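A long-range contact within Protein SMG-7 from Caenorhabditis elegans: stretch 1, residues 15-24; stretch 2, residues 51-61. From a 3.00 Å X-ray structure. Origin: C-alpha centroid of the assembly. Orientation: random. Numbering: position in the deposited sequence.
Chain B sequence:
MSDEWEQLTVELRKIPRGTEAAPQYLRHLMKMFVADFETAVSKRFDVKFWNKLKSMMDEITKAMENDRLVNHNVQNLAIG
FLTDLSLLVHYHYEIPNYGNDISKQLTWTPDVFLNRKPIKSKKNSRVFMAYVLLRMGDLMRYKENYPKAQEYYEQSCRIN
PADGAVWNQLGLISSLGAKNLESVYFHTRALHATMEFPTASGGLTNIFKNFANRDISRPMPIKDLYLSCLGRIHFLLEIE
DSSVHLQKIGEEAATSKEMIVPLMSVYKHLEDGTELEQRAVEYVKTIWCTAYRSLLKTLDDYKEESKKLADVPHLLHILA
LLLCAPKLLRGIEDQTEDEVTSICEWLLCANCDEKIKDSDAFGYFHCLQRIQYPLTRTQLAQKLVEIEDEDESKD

Stretch 1, residues 15-24: IPRGTEAAPQ
Stretch 2 (51-61) NKLKSMMDEIT

Stretch 2 is helical throughout, with i to i+4 backbone hydrogen bonds of 2.9 Å from Ser-55 N to Asn-51 O through Thr-61 N to Met-57 O. Stretch 1 is loop or turn up to Ala-21, which holds the N-cap position; a helix starts at Ala-22. The CA atoms of Thr-19 and Met-56 lie 5.4 Å apart, those of Ala-22 and Lys-52 6.4 Å. Stretch 1 therefore runs against the direction of stretch 2. The contact buries 369 Å² and has no hydrogen bond among the modelled atoms.

Ile-15 (phi/psi -58/128) makes no contact. Pro-16 (-67/163) and Arg-17 (-93/173) are extended. Arg-17 CA lies 3.9 Å from Lys-52 NZ; its side chain is modelled only to CB. Lys-52 has chi1 and chi2 m, then chi3 and chi4 t, so its amine reaches this loop. Gly-18 sits at 128/165, where a CB would jam against the carbonyl O of Arg-17. Gly-18 N is 4.2 Å from Lys-52 NZ.

Thr-19 (-64/-38, chi1 m) has the largest covered area in stretch 1. Its OG1 is 3.3 Å from Glu-59 CB, a van der Waals contact. Its CG2 meets Ile-60 CG1 at 3.6 Å, methyl against aliphatic chain. Thr-19 O is 3.7 Å from Met-56 CG. Glu-59 is m at chi1 and chi2, and its end leads away; Ile-60 is m, t.

Glu-20 (-92/-30) points away, and Ala-21 (-87/8) sideways. Ala-22 (-75/-40) is buried and points toward stretch 2. Its CB packs 3.5 Å from Met-56 CG and 4.3 Å from Lys-52 CD, the aliphatic part of the lysine. Met-56 is m, t, p. Its SD lies 3.9 Å from Pro-23 CD, an apolar contact. Pro-23 (-58/-37) is C-gamma exo. Gln-24 (-56/-48, chi1 and chi2 t) is out of reach.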

# COMPACT_ATOMS: atom_id res chain seq x y z
N ILE B 15 -22.53 -8.33 -23.47
CA ILE B 15 -21.74 -9.48 -23.06
C ILE B 15 -22.60 -10.56 -22.41
O ILE B 15 -23.36 -10.27 -21.48
CB ILE B 15 -20.62 -9.06 -22.09
CG1 ILE B 15 -19.70 -8.02 -22.74
CG2 ILE B 15 -19.81 -10.26 -21.62
CD1 ILE B 15 -18.57 -7.56 -21.85
N PRO B 16 -22.49 -11.81 -22.89
CA PRO B 16 -23.31 -12.91 -22.38
C PRO B 16 -22.96 -13.27 -20.94
O PRO B 16 -21.90 -12.88 -20.44
CB PRO B 16 -22.95 -14.07 -23.31
CG PRO B 16 -21.59 -13.74 -23.83
CD PRO B 16 -21.57 -12.24 -23.96
N ARG B 17 -23.84 -14.01 -20.27
CA ARG B 17 -23.56 -14.49 -18.92
C ARG B 17 -22.95 -15.88 -18.99
O ARG B 17 -22.86 -16.48 -20.06
CB ARG B 17 -24.83 -14.52 -18.07
N GLY B 18 -22.51 -16.40 -17.85
CA GLY B 18 -21.97 -17.75 -17.80
C GLY B 18 -20.61 -17.89 -17.16
O GLY B 18 -19.88 -16.91 -16.96
N THR B 19 -20.26 -19.13 -16.85
CA THR B 19 -19.01 -19.46 -16.17
C THR B 19 -17.78 -19.11 -17.01
O THR B 19 -16.77 -18.66 -16.48
CB THR B 19 -18.96 -20.97 -15.83
OG1 THR B 19 -20.19 -21.36 -15.21
CG2 THR B 19 -17.81 -21.28 -14.90
N GLU B 20 -17.88 -19.32 -18.32
CA GLU B 20 -16.74 -19.17 -19.22
C GLU B 20 -16.60 -17.76 -19.82
O GLU B 20 -15.49 -17.32 -20.12
CB GLU B 20 -16.80 -20.21 -20.34
N ALA B 21 -17.72 -17.07 -20.00
CA ALA B 21 -17.70 -15.76 -20.64
C ALA B 21 -17.45 -14.64 -19.63
O ALA B 21 -17.53 -13.46 -19.96
CB ALA B 21 -19.00 -15.51 -21.38
N ALA B 22 -17.13 -15.01 -18.40
CA ALA B 22 -16.97 -14.05 -17.31
C ALA B 22 -15.68 -13.20 -17.30
O ALA B 22 -15.75 -12.02 -16.96
CB ALA B 22 -17.17 -14.73 -15.96
N PRO B 23 -14.51 -13.78 -17.65
CA PRO B 23 -13.30 -12.94 -17.68
C PRO B 23 -13.42 -11.74 -18.62
O PRO B 23 -12.91 -10.66 -18.31
CB PRO B 23 -12.23 -13.90 -18.19
CG PRO B 23 -12.69 -15.23 -17.75
CD PRO B 23 -14.19 -15.20 -17.86
N GLN B 24 -14.10 -11.95 -19.75
CA GLN B 24 -14.38 -10.88 -20.70
C GLN B 24 -15.13 -9.74 -20.01
O GLN B 24 -14.77 -8.56 -20.12
CB GLN B 24 -15.22 -11.45 -21.86
CG GLN B 24 -15.64 -10.45 -22.92
CD GLN B 24 -16.39 -11.12 -24.06
OE1 GLN B 24 -16.18 -12.30 -24.34
NE2 GLN B 24 -17.26 -10.37 -24.72
N ASN B 51 -19.16 -10.03 -7.94
CA ASN B 51 -20.25 -10.96 -8.22
C ASN B 51 -19.89 -11.92 -9.35
O ASN B 51 -20.14 -13.12 -9.25
CB ASN B 51 -21.55 -10.22 -8.53
CG ASN B 51 -22.29 -9.80 -7.28
OD1 ASN B 51 -22.08 -10.38 -6.21
ND2 ASN B 51 -23.16 -8.81 -7.40
N LYS B 52 -19.31 -11.38 -10.42
CA LYS B 52 -18.84 -12.21 -11.52
C LYS B 52 -17.73 -13.15 -11.08
O LYS B 52 -17.70 -14.33 -11.44
CB LYS B 52 -18.36 -11.34 -12.69
CG LYS B 52 -19.47 -10.85 -13.59
CD LYS B 52 -20.11 -12.01 -14.33
CE LYS B 52 -21.21 -11.54 -15.27
NZ LYS B 52 -21.88 -12.69 -15.95
N LEU B 53 -16.80 -12.62 -10.28
CA LEU B 53 -15.68 -13.41 -9.81
C LEU B 53 -16.14 -14.56 -8.89
O LEU B 53 -15.80 -15.72 -9.12
CB LEU B 53 -14.66 -12.52 -9.10
CG LEU B 53 -13.33 -13.14 -8.69
CD1 LEU B 53 -12.20 -12.16 -8.97
CD2 LEU B 53 -13.36 -13.50 -7.22
N LYS B 54 -16.90 -14.21 -7.86
CA LYS B 54 -17.47 -15.19 -6.93
C LYS B 54 -18.30 -16.21 -7.68
O LYS B 54 -18.29 -17.40 -7.34
CB LYS B 54 -18.33 -14.48 -5.87
CG LYS B 54 -19.08 -15.41 -4.93
CD LYS B 54 -18.15 -16.14 -3.97
CE LYS B 54 -18.92 -16.96 -2.96
NZ LYS B 54 -18.02 -17.70 -2.04
N SER B 55 -19.03 -15.74 -8.68
CA SER B 55 -19.76 -16.62 -9.58
C SER B 55 -18.82 -17.67 -10.15
O SER B 55 -19.01 -18.86 -9.92
CB SER B 55 -20.41 -15.84 -10.72
OG SER B 55 -20.74 -16.69 -11.80
N MET B 56 -17.81 -17.20 -10.88
CA MET B 56 -16.81 -18.08 -11.48
C MET B 56 -16.29 -19.12 -10.50
O MET B 56 -16.35 -20.32 -10.76
CB MET B 56 -15.63 -17.26 -12.01
CG MET B 56 -15.78 -16.79 -13.43
SD MET B 56 -14.37 -15.83 -13.99
CE MET B 56 -13.03 -16.91 -13.50
N MET B 57 -15.79 -18.64 -9.37
CA MET B 57 -15.26 -19.51 -8.32
C MET B 57 -16.27 -20.59 -7.92
O MET B 57 -15.92 -21.77 -7.82
CB MET B 57 -14.86 -18.69 -7.10
CG MET B 57 -13.77 -17.67 -7.38
SD MET B 57 -13.16 -16.88 -5.88
CE MET B 57 -12.60 -18.31 -4.95
N ASP B 58 -17.52 -20.19 -7.71
CA ASP B 58 -18.56 -21.12 -7.29
C ASP B 58 -18.89 -22.17 -8.35
O ASP B 58 -18.87 -23.37 -8.06
CB ASP B 58 -19.83 -20.37 -6.87
CG ASP B 58 -19.63 -19.56 -5.61
OD1 ASP B 58 -18.66 -19.83 -4.88
OD2 ASP B 58 -20.45 -18.65 -5.34
N GLU B 59 -19.20 -21.72 -9.56
CA GLU B 59 -19.56 -22.62 -10.65
C GLU B 59 -18.44 -23.62 -10.93
O GLU B 59 -18.69 -24.81 -11.12
CB GLU B 59 -19.89 -21.84 -11.92
CG GLU B 59 -20.73 -20.58 -11.72
CD GLU B 59 -22.11 -20.86 -11.16
OE1 GLU B 59 -22.63 -21.98 -11.38
OE2 GLU B 59 -22.67 -19.96 -10.50
N ILE B 60 -17.21 -23.12 -10.96
CA ILE B 60 -16.06 -23.98 -11.24
C ILE B 60 -15.79 -24.94 -10.08
O ILE B 60 -15.39 -26.09 -10.30
CB ILE B 60 -14.81 -23.15 -11.58
CG1 ILE B 60 -15.04 -22.34 -12.86
CG2 ILE B 60 -13.60 -24.04 -11.77
CD1 ILE B 60 -13.84 -21.54 -13.31
N THR B 61 -16.02 -24.49 -8.85
CA THR B 61 -15.87 -25.35 -7.68
C THR B 61 -16.87 -26.50 -7.72
O THR B 61 -16.55 -27.65 -7.43
CB THR B 61 -16.04 -24.57 -6.36
OG1 THR B 61 -15.00 -23.59 -6.24
CG2 THR B 61 -15.98 -25.52 -5.17